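Local atomic coordinates of interleukin-20 receptor subunit beta (Homo sapiens, PDB entry 6DF3), a protein that pairs with IL20RA to form a receptor for the cytokines IL19, IL20 and IL24, and with IL22RA1 to form one for IL20 and IL24. Residues P107-T112 against V169-F174; V119-D124 against G153-L158; Q128-V133 against F174-G179; V133-R138 against H157-E162. The protein carries 1 engineered substitution. One frame throughout, in Å; residues are numbered along the deposited sequence.

Followed from the N terminus, the chain passes through a first fibronectin type III domain before any of these contacts, all of which fall in the second. Residues 107-112 open the outer loop, which interaction 1 closes at 169-174; interactions 2 and 4 both lie within it. Interaction 2 joins 119-124 to 153-158 inside one three-stranded sheet. Interaction 3 links 128-133 with 174-179 inside the four-stranded sheet; it crosses both interactions 1 and 2, while enclosing interaction 4. Interactions 2 and 4 end on the same strand, 156-160. Two contacts thus build the sheets, and two, interactions 1 and 4, pack one sheet on the other.

Interaction 1: residues P107-T112 against V169-F174; sequences PGMEIT and VKAETF. Unlike the reference sequence in segment 169-174: Glu172 (reference Gln).
Ile111 and Val169 reach toward each other tip to tip, with CD1 of Ile111 only 3.4 Å from CG2 of Val169, tighter than usual van der Waals contact. The valine torsion prepares this meeting: with CG1 anti to the carbonyl carbon (chi1 -65°), CG2 is left between the backbone N and that carbon, where it faces the isoleucine. A second apolar group centres on Ala171, whose CB touches two side chains of the other segment. Met109 CE presses on it at 3.4 Å, again a close approach, while Pro107 CG lies 4.1 Å from the same CB. No hydrogen bond joins the segments, and the axes of 109-112 and 169-174, antiparallel within 30°, come within 8.9 Å of each other. This is the face-to-face packing of a beta sandwich, here the second fibronectin type III domain: strand 109-114 belongs to the three-stranded sheet and strand 167-175 to the four-stranded one, and Leu122 and Phe131 fill the core beside them. The remaining contacts set carbon against backbone. The methionine chain bends at chi2 and chi3, and CE ends 3.2 Å from Ala171 N, an amide that is itself satisfied by Ser185 of the neighbouring strand 180-189. The proline ring sits over the far end of the same residue, its CG 3.2 Å from Ala171 O. Beyond it lies Thr173, whose buried OG1 has no hydrogen-bond partner; Pro107 CB approaches that oxygen, and the rings of Phe129 and Phe131 pack around the threonine.

Interaction 2: residues V119-D124 against G153-L158; sequences VIELED and GIPVHL
Ile120 and Val156 form an antiparallel hydrogen-bonded pair, each backbone both giving and receiving. The bond from Ile120 N to Val156 O is 2.9 Å and almost straight (174°); the return bond, from Val156 N to Ile120 O at 2.8 Å, is distinctly bent. Pro155 CA also brings its hydrogen toward Ile120 O, which is thus approached twice. Further along, Gly153, whose positive phi (80°) is one that favours glycine, donates from N to Leu122 O over 3.2 Å, straight at the hydrogen but from above the carbonyl plane. A water accepts from Leu122 N and donates weakly to Ile154 O, bridging the gap between the Ile120-Val156 pair and the Gly153-Leu122 bond.

Side chains pack on both faces. The side chains of Ile120 and Leu158 cross obliquely on the core side, with CG2 of the isoleucine 3.7 Å from CD2 of the leucine, whereas Val119 CG2 lies against Pro155 CB (3.8 Å) on the other. There the extended Glu121 chain runs beside the proline ring, pointing the same way.

In the second shell, Ile111 and Val133 press on Ile120. The backbones of Pro155 and His157 hydrogen-bond to the chain of another protein in the assembly. Two antiparallel strands from distant parts of the sequence, with 109-114 on the far side of 117-122, make up the three-stranded sheet of a fibronectin type III sandwich.

Interaction 3: residues Q128-V133 against F174-G179; sequences QFEFLV and FVKAIG
Phe129 and Val175 are brought side by side by their first torsions: CG of Phe129 stands anti to its carbonyl carbon (chi1 -66°), and CG2 of Val175 is likewise anti to its own. Both side chains then point the same way, and the valine CG2 meets the ring obliquely, 3.5 Å from CE2. Gln128 turns instead at chi2 (-79°), which brings CD, and with it the amide, back toward the other segment.

Where strands 130-137 and 167-175 adjoin in the four-stranded sheet of the second fibronectin type III domain, Glu130 and Phe174 form an antiparallel hydrogen-bonded pair. Glu130 N reaches Phe174 O at 2.8 Å with little bend, and Phe174 N returns to Glu130 O at 2.6 Å along a more bent path. Past this pair the strands part, and a water takes over: it donates to Gln128 O and, at 2.8 Å, to Gln128 OE1, and accepts from Ala177 N at 2.7 Å. The following turn, held by Val175 O accepting from the amides of both Ile178 and Gly179, meets the first domain, where Ala177 O bonds to Thr72.

On the other face Glu130 OE2 lies at the edge of the Phe174 ring and 4.2 Å from Lys176 NZ, beyond salt-bridge range. Lys176 NZ also makes a weak hydrogen bond to another protein chain, and the nearby carboxylate would be expected to favour its positive charge.

Interaction 4: residues V133-R138 against H157-E162; sequences VAYWRR and HLETME
Tyr135 and Leu158 slide past each other in opposite directions, the leucine CB lying over one face of the phenol ring, offset toward its rim. The tyrosine CG occupies the crowded position between its backbone N and carbonyl carbon (chi1 65°), and the ring projects from strand 130-137 toward strand 156-160. Leu158 CD2 comes 4.1 Å from ring atom CE2, and Tyr135 OH ends 2.9 Å from Leu158 O. The Glu159 side chain crosses that of Tyr135 at about a right angle; its CB stands 3.4 Å from Tyr135 CE1, so the aliphatic root of the glutamate, more than its carboxylate, makes the contact. Val133 also crosses Leu158 at about a right angle, with CG1 4.1 Å from CD2 of the leucine.

Arg137 works at the other end by a polar contact. Its chain is extended from CG to NE, and NH1 gives Glu162 O a 3.0 Å hydrogen bond that is nearly straight (163°). The oxygen lies in the guanidinium plane, yet seen from the carbonyl the donor stands above the plane. NH2 has a second acceptor in Pro163 O, so the guanidinium grips two successive carbonyls.

Tyr167, at the start of the next strand, hydrogen-bonds through its OH to Glu162 N, consistent with the tyrosine corner of this fold. The axes of 133-137 and 157-160 come within 8.7 Å and are nearly parallel, on opposing sheets of the sandwich: Val169 of strand 167-175 flanks Tyr135 in one, and Leu118 and Ile120 of strand 117-122 flank Leu158 in the other.

Interaction 1: residues P107-T112 against V169-F174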
# COMPACT_ATOMS: atom_id res chain seq x y z
N PRO C 107 -24.97 -0.05 1.44
CA PRO C 107 -24.41 -0.80 2.56
C PRO C 107 -25.47 -1.15 3.58
O PRO C 107 -26.34 -0.32 3.86
CB PRO C 107 -23.35 0.18 3.17
CG PRO C 107 -23.88 1.56 2.83
CD PRO C 107 -24.52 1.36 1.45
N GLY C 108 -25.36 -2.35 4.16
CA GLY C 108 -26.13 -2.73 5.36
C GLY C 108 -25.58 -1.97 6.57
O GLY C 108 -24.46 -1.42 6.54
N MET C 109 -26.34 -1.93 7.65
CA MET C 109 -26.24 -0.80 8.58
C MET C 109 -27.17 -1.03 9.72
O MET C 109 -28.33 -1.28 9.49
CB MET C 109 -26.67 0.51 7.89
CG MET C 109 -26.75 1.71 8.81
SD MET C 109 -28.06 2.90 8.43
CE MET C 109 -27.21 3.86 7.18
N GLU C 110 -26.65 -0.89 10.93
CA GLU C 110 -27.44 -1.05 12.13
C GLU C 110 -27.28 0.17 13.07
O GLU C 110 -26.16 0.49 13.51
CB GLU C 110 -26.97 -2.32 12.81
CG GLU C 110 -27.86 -2.77 13.96
CD GLU C 110 -27.14 -3.72 14.89
OE1 GLU C 110 -27.48 -3.73 16.11
OE2 GLU C 110 -26.23 -4.45 14.39
N ILE C 111 -28.39 0.84 13.39
CA ILE C 111 -28.38 1.96 14.33
C ILE C 111 -28.73 1.47 15.71
O ILE C 111 -29.52 0.55 15.88
CB ILE C 111 -29.36 3.08 13.93
CG1 ILE C 111 -29.08 3.55 12.51
CG2 ILE C 111 -29.29 4.28 14.88
CD1 ILE C 111 -27.64 3.88 12.19
N THR C 112 -28.13 2.12 16.70
CA THR C 112 -28.25 1.73 18.07
C THR C 112 -28.10 3.04 18.90
O THR C 112 -27.67 4.07 18.36
CB THR C 112 -27.22 0.60 18.34
OG1 THR C 112 -27.05 0.37 19.73
CG2 THR C 112 -25.86 0.91 17.75
N VAL C 169 -30.39 9.10 9.75
CA VAL C 169 -29.08 8.64 9.22
C VAL C 169 -29.18 7.71 7.98
O VAL C 169 -30.03 6.82 7.94
CB VAL C 169 -28.27 7.90 10.32
CG1 VAL C 169 -27.90 8.83 11.47
CG2 VAL C 169 -29.07 6.72 10.90
N LYS C 170 -28.31 7.93 6.99
CA LYS C 170 -28.16 7.03 5.87
C LYS C 170 -26.64 6.94 5.56
O LYS C 170 -25.87 7.85 5.92
CB LYS C 170 -28.92 7.54 4.64
CG LYS C 170 -28.47 8.92 4.21
CD LYS C 170 -29.17 9.45 2.99
CE LYS C 170 -28.59 10.80 2.58
NZ LYS C 170 -29.20 11.30 1.32
N ALA C 171 -26.25 5.87 4.87
CA ALA C 171 -24.85 5.55 4.59
C ALA C 171 -24.63 5.03 3.17
O ALA C 171 -25.47 4.34 2.59
CB ALA C 171 -24.33 4.52 5.60
N GLU C 172 -23.46 5.33 2.66
CA GLU C 172 -23.08 5.18 1.27
C GLU C 172 -21.66 4.60 1.31
O GLU C 172 -20.96 4.74 2.31
CB GLU C 172 -23.02 6.62 0.76
CG GLU C 172 -23.01 6.86 -0.72
CD GLU C 172 -22.59 8.29 -1.09
OE1 GLU C 172 -22.87 8.70 -2.24
OE2 GLU C 172 -21.97 9.01 -0.28
N THR C 173 -21.20 4.06 0.19
CA THR C 173 -19.95 3.36 0.13
C THR C 173 -19.12 4.15 -0.94
O THR C 173 -19.71 4.82 -1.80
CB THR C 173 -20.34 1.93 -0.26
OG1 THR C 173 -19.95 0.96 0.72
CG2 THR C 173 -19.89 1.64 -1.61
N PHE C 174 -17.78 4.13 -0.84
CA PHE C 174 -16.84 4.78 -1.81
C PHE C 174 -15.62 3.89 -2.03
O PHE C 174 -15.09 3.40 -1.06
CB PHE C 174 -16.32 6.15 -1.35
CG PHE C 174 -15.30 6.75 -2.30
CD1 PHE C 174 -15.68 7.22 -3.56
CD2 PHE C 174 -13.96 6.83 -1.95
CE1 PHE C 174 -14.74 7.77 -4.46
CE2 PHE C 174 -13.01 7.38 -2.83
CZ PHE C 174 -13.39 7.86 -4.09

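Interaction 2: residues V119-D124 against G153-L158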
# COMPACT_ATOMS: atom_id res chain seq x y z
N VAL C 119 -25.14 5.74 17.67
CA VAL C 119 -24.06 4.87 17.14
C VAL C 119 -24.49 4.05 15.91
O VAL C 119 -25.65 3.65 15.79
CB VAL C 119 -23.41 3.99 18.27
CG1 VAL C 119 -24.40 3.45 19.27
CG2 VAL C 119 -22.51 2.88 17.75
N ILE C 120 -23.53 3.85 15.00
CA ILE C 120 -23.71 3.18 13.74
C ILE C 120 -22.71 2.02 13.68
O ILE C 120 -21.59 2.09 14.24
CB ILE C 120 -23.57 4.18 12.55
CG1 ILE C 120 -24.16 3.57 11.27
CG2 ILE C 120 -22.12 4.59 12.29
CD1 ILE C 120 -24.15 4.48 10.04
N GLU C 121 -23.13 0.94 13.03
CA GLU C 121 -22.27 -0.20 12.70
C GLU C 121 -22.54 -0.59 11.26
O GLU C 121 -23.60 -1.10 10.93
CB GLU C 121 -22.58 -1.35 13.64
CG GLU C 121 -21.85 -2.65 13.31
CD GLU C 121 -21.76 -3.59 14.51
OE1 GLU C 121 -22.56 -3.46 15.46
OE2 GLU C 121 -20.87 -4.47 14.50
N LEU C 122 -21.58 -0.34 10.38
CA LEU C 122 -21.73 -0.70 9.00
C LEU C 122 -21.36 -2.16 8.83
O LEU C 122 -20.96 -2.84 9.79
CB LEU C 122 -20.93 0.22 8.06
CG LEU C 122 -21.52 1.64 8.18
CD1 LEU C 122 -20.48 2.76 8.34
CD2 LEU C 122 -22.43 1.89 7.01
N GLU C 123 -21.64 -2.63 7.62
CA GLU C 123 -21.34 -3.97 7.20
C GLU C 123 -19.90 -3.95 6.68
O GLU C 123 -19.50 -3.02 5.97
CB GLU C 123 -22.33 -4.33 6.09
CG GLU C 123 -22.35 -5.81 5.71
CD GLU C 123 -23.23 -6.08 4.50
OE1 GLU C 123 -23.00 -5.41 3.44
OE2 GLU C 123 -24.14 -6.94 4.63
N ASP C 124 -19.12 -4.95 7.05
CA ASP C 124 -17.70 -5.05 6.62
C ASP C 124 -17.50 -5.40 5.15
O ASP C 124 -17.25 -6.53 4.83
CB ASP C 124 -17.02 -6.11 7.47
CG ASP C 124 -15.50 -6.12 7.32
OD1 ASP C 124 -14.93 -5.77 6.24
OD2 ASP C 124 -14.85 -6.55 8.30
N GLY C 153 -17.99 -3.47 10.77
CA GLY C 153 -17.82 -4.40 11.88
C GLY C 153 -17.57 -3.81 13.23
O GLY C 153 -17.57 -4.55 14.21
N ILE C 154 -17.43 -2.48 13.32
CA ILE C 154 -17.13 -1.76 14.58
C ILE C 154 -18.28 -0.79 14.88
O ILE C 154 -18.64 0.02 14.00
CB ILE C 154 -15.81 -0.90 14.51
CG1 ILE C 154 -14.77 -1.39 13.46
CG2 ILE C 154 -15.20 -0.77 15.89
CD1 ILE C 154 -13.50 -0.51 13.36
N PRO C 155 -18.85 -0.83 16.10
CA PRO C 155 -19.85 0.19 16.44
C PRO C 155 -19.20 1.58 16.78
O PRO C 155 -18.64 1.77 17.88
CB PRO C 155 -20.56 -0.42 17.69
CG PRO C 155 -19.95 -1.78 17.88
CD PRO C 155 -18.61 -1.72 17.25
N VAL C 156 -19.30 2.50 15.82
CA VAL C 156 -18.76 3.83 15.91
C VAL C 156 -19.82 4.91 16.31
O VAL C 156 -20.93 4.96 15.79
CB VAL C 156 -18.12 4.19 14.57
CG1 VAL C 156 -17.60 5.62 14.60
CG2 VAL C 156 -16.97 3.24 14.29
N HIS C 157 -19.46 5.74 17.29
CA HIS C 157 -20.14 6.99 17.63
C HIS C 157 -20.24 7.98 16.46
O HIS C 157 -19.25 8.27 15.78
CB HIS C 157 -19.36 7.64 18.73
CG HIS C 157 -20.00 8.87 19.29
ND1 HIS C 157 -19.66 10.13 18.88
CD2 HIS C 157 -20.92 9.03 20.27
CE1 HIS C 157 -20.35 11.02 19.56
NE2 HIS C 157 -21.15 10.38 20.40
N LEU C 158 -21.44 8.48 16.22
CA LEU C 158 -21.72 9.58 15.27
C LEU C 158 -21.86 10.98 15.90
O LEU C 158 -21.18 11.92 15.52
CB LEU C 158 -23.04 9.30 14.55
CG LEU C 158 -23.05 8.13 13.61
CD1 LEU C 158 -24.47 8.07 13.05
CD2 LEU C 158 -21.99 8.30 12.54
O HOH W 1 -18.66 0.65 10.76

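Interaction 3: residues Q128-V133 against F174-G179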
# COMPACT_ATOMS: atom_id res chain seq x y z
N GLN C 128 -11.09 -2.30 0.13
CA GLN C 128 -11.44 -1.52 -0.99
C GLN C 128 -12.41 -0.37 -0.65
O GLN C 128 -12.46 0.56 -1.45
CB GLN C 128 -11.98 -2.38 -2.15
CG GLN C 128 -10.96 -3.43 -2.65
CD GLN C 128 -9.89 -2.82 -3.60
OE1 GLN C 128 -9.84 -1.57 -3.84
NE2 GLN C 128 -9.04 -3.70 -4.14
N PHE C 129 -13.08 -0.38 0.50
CA PHE C 129 -14.20 0.55 0.75
C PHE C 129 -14.04 1.51 1.89
O PHE C 129 -13.79 1.09 3.05
CB PHE C 129 -15.49 -0.24 1.10
CG PHE C 129 -16.04 -1.08 -0.04
CD1 PHE C 129 -15.51 -2.37 -0.30
CD2 PHE C 129 -17.11 -0.63 -0.79
CE1 PHE C 129 -16.02 -3.16 -1.33
CE2 PHE C 129 -17.63 -1.43 -1.81
CZ PHE C 129 -17.07 -2.69 -2.08
N GLU C 130 -14.38 2.77 1.58
CA GLU C 130 -14.64 3.81 2.59
C GLU C 130 -16.17 4.16 2.63
O GLU C 130 -16.88 4.10 1.57
CB GLU C 130 -13.82 5.07 2.30
CG GLU C 130 -12.31 4.93 2.55
CD GLU C 130 -11.51 6.10 1.96
OE1 GLU C 130 -11.62 7.21 2.54
OE2 GLU C 130 -10.80 5.92 0.90
N PHE C 131 -16.64 4.49 3.84
CA PHE C 131 -18.07 4.79 4.13
C PHE C 131 -18.27 6.27 4.43
O PHE C 131 -17.55 6.86 5.26
CB PHE C 131 -18.63 3.98 5.32
CG PHE C 131 -18.60 2.50 5.12
CD1 PHE C 131 -17.45 1.77 5.41
CD2 PHE C 131 -19.72 1.81 4.59
CE1 PHE C 131 -17.42 0.38 5.22
CE2 PHE C 131 -19.70 0.42 4.41
CZ PHE C 131 -18.55 -0.29 4.71
N LEU C 132 -19.23 6.84 3.70
CA LEU C 132 -19.81 8.14 3.96
C LEU C 132 -21.10 7.97 4.72
O LEU C 132 -21.97 7.22 4.34
CB LEU C 132 -20.16 8.78 2.64
CG LEU C 132 -19.90 10.26 2.54
CD1 LEU C 132 -18.73 10.40 1.58
CD2 LEU C 132 -21.15 11.04 2.08
N VAL C 133 -21.24 8.69 5.81
CA VAL C 133 -22.45 8.64 6.62
C VAL C 133 -22.96 10.05 6.73
O VAL C 133 -22.24 10.94 7.16
CB VAL C 133 -22.21 8.01 8.01
CG1 VAL C 133 -23.51 7.85 8.78
CG2 VAL C 133 -21.55 6.65 7.85
N PHE C 174 -17.78 4.13 -0.84
CA PHE C 174 -16.84 4.78 -1.81
C PHE C 174 -15.62 3.89 -2.03
O PHE C 174 -15.09 3.40 -1.06
CB PHE C 174 -16.32 6.15 -1.35
CG PHE C 174 -15.30 6.75 -2.30
CD1 PHE C 174 -15.68 7.22 -3.56
CD2 PHE C 174 -13.96 6.83 -1.95
CE1 PHE C 174 -14.74 7.77 -4.46
CE2 PHE C 174 -13.01 7.38 -2.83
CZ PHE C 174 -13.39 7.86 -4.09
N VAL C 175 -15.21 3.74 -3.30
CA VAL C 175 -14.21 2.77 -3.76
C VAL C 175 -13.15 3.56 -4.58
O VAL C 175 -13.34 3.86 -5.80
CB VAL C 175 -14.88 1.63 -4.61
CG1 VAL C 175 -13.83 0.67 -5.20
CG2 VAL C 175 -15.83 0.79 -3.76
N LYS C 176 -12.05 3.97 -3.89
CA LYS C 176 -10.98 4.77 -4.51
C LYS C 176 -10.46 4.16 -5.85
O LYS C 176 -10.32 4.88 -6.82
CB LYS C 176 -9.85 4.95 -3.53
CG LYS C 176 -8.84 5.99 -3.97
CD LYS C 176 -7.79 6.25 -2.90
CE LYS C 176 -8.38 7.07 -1.76
NZ LYS C 176 -7.28 7.40 -0.82
N ALA C 177 -10.26 2.84 -5.91
CA ALA C 177 -9.74 2.18 -7.10
C ALA C 177 -10.53 2.39 -8.40
O ALA C 177 -9.95 2.22 -9.49
CB ALA C 177 -9.62 0.72 -6.88
N ILE C 178 -11.83 2.72 -8.28
CA ILE C 178 -12.71 2.94 -9.44
C ILE C 178 -13.39 4.31 -9.49
O ILE C 178 -13.96 4.68 -10.52
CB ILE C 178 -13.73 1.76 -9.53
CG1 ILE C 178 -14.73 1.79 -8.38
CG2 ILE C 178 -12.98 0.43 -9.48
CD1 ILE C 178 -15.60 0.55 -8.29
N GLY C 179 -13.31 5.08 -8.40
CA GLY C 179 -13.79 6.45 -8.40
C GLY C 179 -15.29 6.55 -8.23
O GLY C 179 -15.89 7.56 -8.59
O HOH W 2 -10.53 1.17 -3.75

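Interaction 4: residues V133-R138 against H157-E162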
# COMPACT_ATOMS: atom_id res chain seq x y z
N VAL C 133 -21.24 8.69 5.81
CA VAL C 133 -22.45 8.64 6.62
C VAL C 133 -22.96 10.05 6.73
O VAL C 133 -22.24 10.94 7.16
CB VAL C 133 -22.21 8.01 8.01
CG1 VAL C 133 -23.51 7.85 8.78
CG2 VAL C 133 -21.55 6.65 7.85
N ALA C 134 -24.19 10.26 6.28
CA ALA C 134 -24.88 11.55 6.42
C ALA C 134 -25.81 11.40 7.57
O ALA C 134 -26.49 10.36 7.69
CB ALA C 134 -25.67 11.91 5.17
N TYR C 135 -25.78 12.41 8.45
CA TYR C 135 -26.73 12.50 9.54
C TYR C 135 -27.13 13.95 9.88
O TYR C 135 -26.37 14.91 9.65
CB TYR C 135 -26.20 11.77 10.78
CG TYR C 135 -24.94 12.34 11.46
CD1 TYR C 135 -24.99 13.32 12.48
CD2 TYR C 135 -23.71 11.83 11.11
CE1 TYR C 135 -23.81 13.79 13.08
CE2 TYR C 135 -22.55 12.27 11.69
CZ TYR C 135 -22.58 13.22 12.66
OH TYR C 135 -21.32 13.50 13.11
N TRP C 136 -28.34 14.07 10.43
CA TRP C 136 -28.97 15.37 10.69
C TRP C 136 -30.04 15.24 11.78
O TRP C 136 -30.62 14.17 12.00
CB TRP C 136 -29.57 15.95 9.40
CG TRP C 136 -30.74 15.14 8.78
CD1 TRP C 136 -32.08 15.27 9.08
CD2 TRP C 136 -30.65 14.12 7.78
NE1 TRP C 136 -32.82 14.38 8.34
CE2 TRP C 136 -31.97 13.67 7.53
CE3 TRP C 136 -29.58 13.54 7.07
CZ2 TRP C 136 -32.26 12.67 6.61
CZ3 TRP C 136 -29.86 12.53 6.15
CH2 TRP C 136 -31.19 12.10 5.93
N ARG C 137 -30.28 16.36 12.45
CA ARG C 137 -31.42 16.49 13.34
C ARG C 137 -32.63 16.70 12.43
O ARG C 137 -32.57 17.55 11.55
CB ARG C 137 -31.18 17.69 14.24
CG ARG C 137 -32.09 17.78 15.44
CD ARG C 137 -31.74 19.02 16.25
NE ARG C 137 -32.72 19.25 17.30
CZ ARG C 137 -32.76 18.64 18.49
NH1 ARG C 137 -31.86 17.72 18.81
NH2 ARG C 137 -33.72 18.97 19.36
N ARG C 138 -33.71 15.94 12.62
CA ARG C 138 -34.90 16.04 11.74
C ARG C 138 -35.88 17.19 12.10
O ARG C 138 -36.97 16.99 12.67
CB ARG C 138 -35.63 14.69 11.64
CG ARG C 138 -36.64 14.61 10.49
CD ARG C 138 -38.04 14.21 10.98
NE ARG C 138 -38.16 12.75 11.03
CZ ARG C 138 -38.81 12.04 11.96
NH1 ARG C 138 -39.41 12.60 13.00
NH2 ARG C 138 -38.82 10.71 11.85
N HIS C 157 -19.46 5.74 17.29
CA HIS C 157 -20.14 6.99 17.63
C HIS C 157 -20.24 7.98 16.46
O HIS C 157 -19.25 8.27 15.78
CB HIS C 157 -19.36 7.64 18.73
CG HIS C 157 -20.00 8.87 19.29
ND1 HIS C 157 -19.66 10.13 18.88
CD2 HIS C 157 -20.92 9.03 20.27
CE1 HIS C 157 -20.35 11.02 19.56
NE2 HIS C 157 -21.15 10.38 20.40
N LEU C 158 -21.44 8.48 16.22
CA LEU C 158 -21.72 9.58 15.27
C LEU C 158 -21.86 10.98 15.90
O LEU C 158 -21.18 11.92 15.52
CB LEU C 158 -23.04 9.30 14.55
CG LEU C 158 -23.05 8.13 13.61
CD1 LEU C 158 -24.47 8.07 13.05
CD2 LEU C 158 -21.99 8.30 12.54
N GLU C 159 -22.81 11.10 16.81
CA GLU C 159 -23.20 12.37 17.37
C GLU C 159 -23.82 12.08 18.75
O GLU C 159 -24.41 11.01 18.95
CB GLU C 159 -24.16 13.09 16.41
CG GLU C 159 -24.70 14.47 16.85
CD GLU C 159 -23.57 15.42 17.19
OE1 GLU C 159 -22.78 15.81 16.30
OE2 GLU C 159 -23.41 15.74 18.36
N THR C 160 -23.61 12.98 19.71
CA THR C 160 -24.41 12.98 20.93
C THR C 160 -25.62 13.85 20.63
O THR C 160 -25.49 14.95 20.11
CB THR C 160 -23.66 13.52 22.18
OG1 THR C 160 -22.70 12.53 22.57
CG2 THR C 160 -24.62 13.79 23.36
N MET C 161 -26.79 13.36 21.02
CA MET C 161 -28.04 13.93 20.57
C MET C 161 -28.53 14.91 21.60
O MET C 161 -28.10 14.84 22.74
CB MET C 161 -29.06 12.82 20.38
CG MET C 161 -28.61 11.78 19.34
SD MET C 161 -29.89 10.62 18.84
CE MET C 161 -30.24 9.84 20.43
N GLU C 162 -29.39 15.83 21.17
CA GLU C 162 -30.07 16.75 22.08
C GLU C 162 -31.57 16.42 22.16
O GLU C 162 -32.15 15.92 21.18
CB GLU C 162 -29.86 18.20 21.63
CG GLU C 162 -28.42 18.66 21.62
CD GLU C 162 -27.76 18.54 22.98
OE1 GLU C 162 -28.28 19.13 23.96
OE2 GLU C 162 -26.71 17.83 23.06